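Side-chain contact in CalS10 (Micromonospora echinospora, PDB 6UK5), which binds S-adenosylmethionine and probably methylates an amino pentose sugar during the biosynthesis of calicheamicin: residues A23-A28 with E196-G201. Residues are numbered along the deposited sequence; the frame is centred on the assembly and turned at random.
With SAM (S-adenosylmethionine), chain D.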
loop_
_atom_site.group_PDB
_atom_site.type_symbol
_atom_site.label_atom_id
_atom_site.label_comp_id
_atom_site.label_asym_id
_atom_site.label_seq_id
_atom_site.Cartn_x
_atom_site.Cartn_y
_atom_site.Cartn_z
ATOM N N ALA A 23 -9.364 13.522 -4.513
ATOM C CA ALA A 23 -10.096 13.364 -5.765
ATOM C C ALA A 23 -9.302 12.542 -6.772
ATOM O O ALA A 23 -9.883 11.775 -7.551
ATOM C CB ALA A 23 -10.430 14.739 -6.350
ATOM N N GLU A 24 -7.977 12.681 -6.763
ATOM C CA GLU A 24 -7.144 12.004 -7.751
ATOM C C GLU A 24 -7.168 10.490 -7.567
ATOM O O GLU A 24 -7.122 9.739 -8.548
ATOM C CB GLU A 24 -5.714 12.538 -7.653
ATOM C CG GLU A 24 -4.745 11.970 -8.674
ATOM C CD GLU A 24 -3.307 12.231 -8.301
ATOM O OE1 GLU A 24 -3.063 13.151 -7.488
ATOM O OE2 GLU A 24 -2.430 11.508 -8.818
ATOM N N VAL A 25 -7.243 10.027 -6.320
ATOM C CA VAL A 25 -7.149 8.613 -5.979
ATOM C C VAL A 25 -8.483 8.026 -5.556
ATOM O O VAL A 25 -8.565 6.811 -5.317
ATOM C CB VAL A 25 -6.104 8.380 -4.870
ATOM C CG1 VAL A 25 -4.709 8.723 -5.365
ATOM C CG2 VAL A 25 -6.452 9.200 -3.630
ATOM N N TYR A 26 -9.531 8.842 -5.460
ATOM C CA TYR A 26 -10.768 8.395 -4.829
ATOM C C TYR A 26 -11.424 7.241 -5.581
ATOM O O TYR A 26 -11.946 6.309 -4.958
ATOM C CB TYR A 26 -11.714 9.594 -4.719
ATOM C CG TYR A 26 -13.178 9.256 -4.693
ATOM C CD1 TYR A 26 -13.962 9.396 -5.829
ATOM C CD2 TYR A 26 -13.784 8.815 -3.529
ATOM C CE1 TYR A 26 -15.307 9.095 -5.809
ATOM C CE2 TYR A 26 -15.127 8.509 -3.499
ATOM C CZ TYR A 26 -15.886 8.654 -4.640
ATOM O OH TYR A 26 -17.228 8.352 -4.611
ATOM N N GLU A 27 -11.393 7.266 -6.912
ATOM C CA GLU A 27 -12.048 6.204 -7.673
ATOM C C GLU A 27 -11.206 4.931 -7.705
ATOM O O GLU A 27 -11.743 3.822 -7.604
ATOM C CB GLU A 27 -12.354 6.679 -9.091
ATOM C CG GLU A 27 -12.947 8.072 -9.150
ATOM C CD GLU A 27 -13.353 8.466 -10.553
ATOM O OE1 GLU A 27 -14.173 7.742 -11.161
ATOM O OE2 GLU A 27 -12.842 9.496 -11.049
ATOM N N ALA A 28 -9.889 5.079 -7.861
ATOM C CA ALA A 28 -9.000 3.924 -7.897
ATOM C C ALA A 28 -9.262 2.958 -6.747
ATOM O O ALA A 28 -9.253 1.737 -6.939
ATOM C CB ALA A 28 -7.546 4.398 -7.858
ATOM N N GLU A 196 -8.748 8.177 7.073
ATOM C CA GLU A 196 -8.027 7.611 5.941
ATOM C C GLU A 196 -6.627 8.207 5.882
ATOM O O GLU A 196 -6.443 9.404 6.120
ATOM C CB GLU A 196 -8.736 7.876 4.614
ATOM C CG GLU A 196 -9.793 6.855 4.260
ATOM C CD GLU A 196 -10.586 7.251 3.032
ATOM O OE1 GLU A 196 -10.664 8.462 2.738
ATOM O OE2 GLU A 196 -11.128 6.353 2.356
ATOM N N ARG A 197 -5.644 7.372 5.557
ATOM C CA ARG A 197 -4.266 7.824 5.404
ATOM C C ARG A 197 -3.673 7.175 4.165
ATOM O O ARG A 197 -3.610 5.947 4.068
ATOM C CB ARG A 197 -3.445 7.509 6.652
ATOM C CG ARG A 197 -3.808 8.437 7.792
ATOM C CD ARG A 197 -3.072 8.111 9.064
ATOM N NE ARG A 197 -1.956 9.032 9.251
ATOM C CZ ARG A 197 -1.324 9.229 10.401
ATOM N NH1 ARG A 197 -1.706 8.579 11.492
ATOM N NH2 ARG A 197 -0.315 10.090 10.460
ATOM N N TRP A 198 -3.239 8.015 3.229
ATOM C CA TRP A 198 -2.800 7.592 1.910
ATOM C C TRP A 198 -1.295 7.753 1.751
ATOM O O TRP A 198 -0.674 8.623 2.368
ATOM C CB TRP A 198 -3.502 8.422 0.831
ATOM C CG TRP A 198 -4.993 8.311 0.841
ATOM C CD1 TRP A 198 -5.850 8.906 1.721
ATOM C CD2 TRP A 198 -5.810 7.582 -0.082
ATOM N NE1 TRP A 198 -7.148 8.587 1.409
ATOM C CE2 TRP A 198 -7.151 7.775 0.306
ATOM C CE3 TRP A 198 -5.538 6.782 -1.195
ATOM C CZ2 TRP A 198 -8.218 7.196 -0.380
ATOM C CZ3 TRP A 198 -6.598 6.207 -1.873
ATOM C CH2 TRP A 198 -7.921 6.418 -1.463
ATOM N N LEU A 199 -0.715 6.895 0.913
ATOM C CA LEU A 199 0.649 7.059 0.426
ATOM C C LEU A 199 0.635 6.951 -1.091
ATOM O O LEU A 199 0.181 5.938 -1.635
ATOM C CB LEU A 199 1.590 6.005 1.015
ATOM C CG LEU A 199 2.039 6.158 2.466
ATOM C CD1 LEU A 199 2.841 4.932 2.875
ATOM C CD2 LEU A 199 2.867 7.417 2.659
ATOM N N VAL A 200 1.114 7.987 -1.771
ATOM C CA VAL A 200 1.250 7.979 -3.223
ATOM C C VAL A 200 2.721 8.155 -3.571
ATOM O O VAL A 200 3.326 9.183 -3.242
ATOM C CB VAL A 200 0.393 9.057 -3.900
ATOM C CG1 VAL A 200 0.589 9.003 -5.409
ATOM C CG2 VAL A 200 -1.071 8.846 -3.564
ATOM N N GLY A 201 3.291 7.151 -4.230
ATOM C CA GLY A 201 4.646 7.213 -4.748
ATOM C C GLY A 201 4.601 7.189 -6.266
ATOM O O GLY A 201 3.905 6.365 -6.861
HETATM N N SAM D . -22.006 10.303 -6.313
HETATM C CA SAM D . -20.682 10.315 -5.777
HETATM C C SAM D . -19.883 9.030 -6.154
HETATM O O SAM D . -20.452 7.918 -6.022
HETATM O OXT SAM D . -18.716 9.212 -6.556
HETATM C CB SAM D . -20.738 10.469 -4.251
HETATM C CG SAM D . -19.387 10.985 -3.786
HETATM S SD SAM D . -19.316 10.606 -2.021
HETATM C CE SAM D . -17.552 10.642 -1.748
HETATM C "C5'" SAM D . -19.835 12.120 -1.126
HETATM C "C4'" SAM D . -19.800 13.461 -1.871
HETATM O "O4'" SAM D . -20.762 14.346 -1.269
HETATM C "C3'" SAM D . -18.451 14.183 -1.824
HETATM O "O3'" SAM D . -17.840 14.200 -3.112
HETATM C "C2'" SAM D . -18.787 15.615 -1.364
HETATM O "O2'" SAM D . -18.191 16.596 -2.205
HETATM C "C1'" SAM D . -20.312 15.667 -1.450
HETATM N N9 SAM D . -20.948 16.504 -0.440
HETATM C C8 SAM D . -20.869 16.378 0.924
HETATM N N7 SAM D . -21.614 17.228 1.584
HETATM C C5 SAM D . -22.236 17.964 0.590
HETATM C C6 SAM D . -23.174 19.013 0.627
HETATM N N6 SAM D . -23.632 19.560 1.756
HETATM N N1 SAM D . -23.624 19.497 -0.551
HETATM C C2 SAM D . -23.153 18.970 -1.685
HETATM N N3 SAM D . -22.260 17.990 -1.845
HETATM C C4 SAM D . -21.839 17.528 -0.664
#
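Helix 20-32, the first of the chain, which brings a tyrosine to the S-adenosylmethionine site, packs here on a mostly antiparallel sheet through Val25, Trp198 and Val200. Val25 sits over one face of the Trp198 indole. Val25 CG2 lies 3.6 Å from the centroid of the Trp198 six-membered ring, 19° off the ring normal, a CH-pi contact. The methyl is shifted toward the rim, and its nearest ring atom is CZ3, with Val25 CG2 to Trp198 CZ3 at 3.5 Å. The other branch of the same valine serves the next inward-facing residue of the strand: Val25 CG1 meets Val200 CG2 at 4.1 Å. Trp198 holds CG anti to its carbonyl carbon (chi1 -60°), which helps set the benzo end of the indole, CE3, CZ3 and CH2, against Val25. No hydrogen bond joins the two segments. Strand 191-202 runs between strands 177-188 and 206-216, antiparallel to both. This sheet is separate from the one carrying the Rossmann-like methyltransferase core. Phe209, on strand 206-216, stacks with Trp198, and Val179 on strand 177-188 touches both Val25 and Trp198. Replacing Trp198 by alanine removes the indole, which would probably leave Val25 CG2 without its aromatic platform and Phe209 without its stacking partner, and open a gap between helix and sheet. One residue along the helix, Tyr26 faces the cofactor. With CG roughly anti to the backbone N (chi1 153°), the ring points at the cofactor, and Tyr26 OH donates a hydrogen bond of 2.6 Å to SAM OXT. That oxygen lies at the ring edge, near its plane. Trp37 and Glu83 hold the same cofactor through further hydrogen bonds.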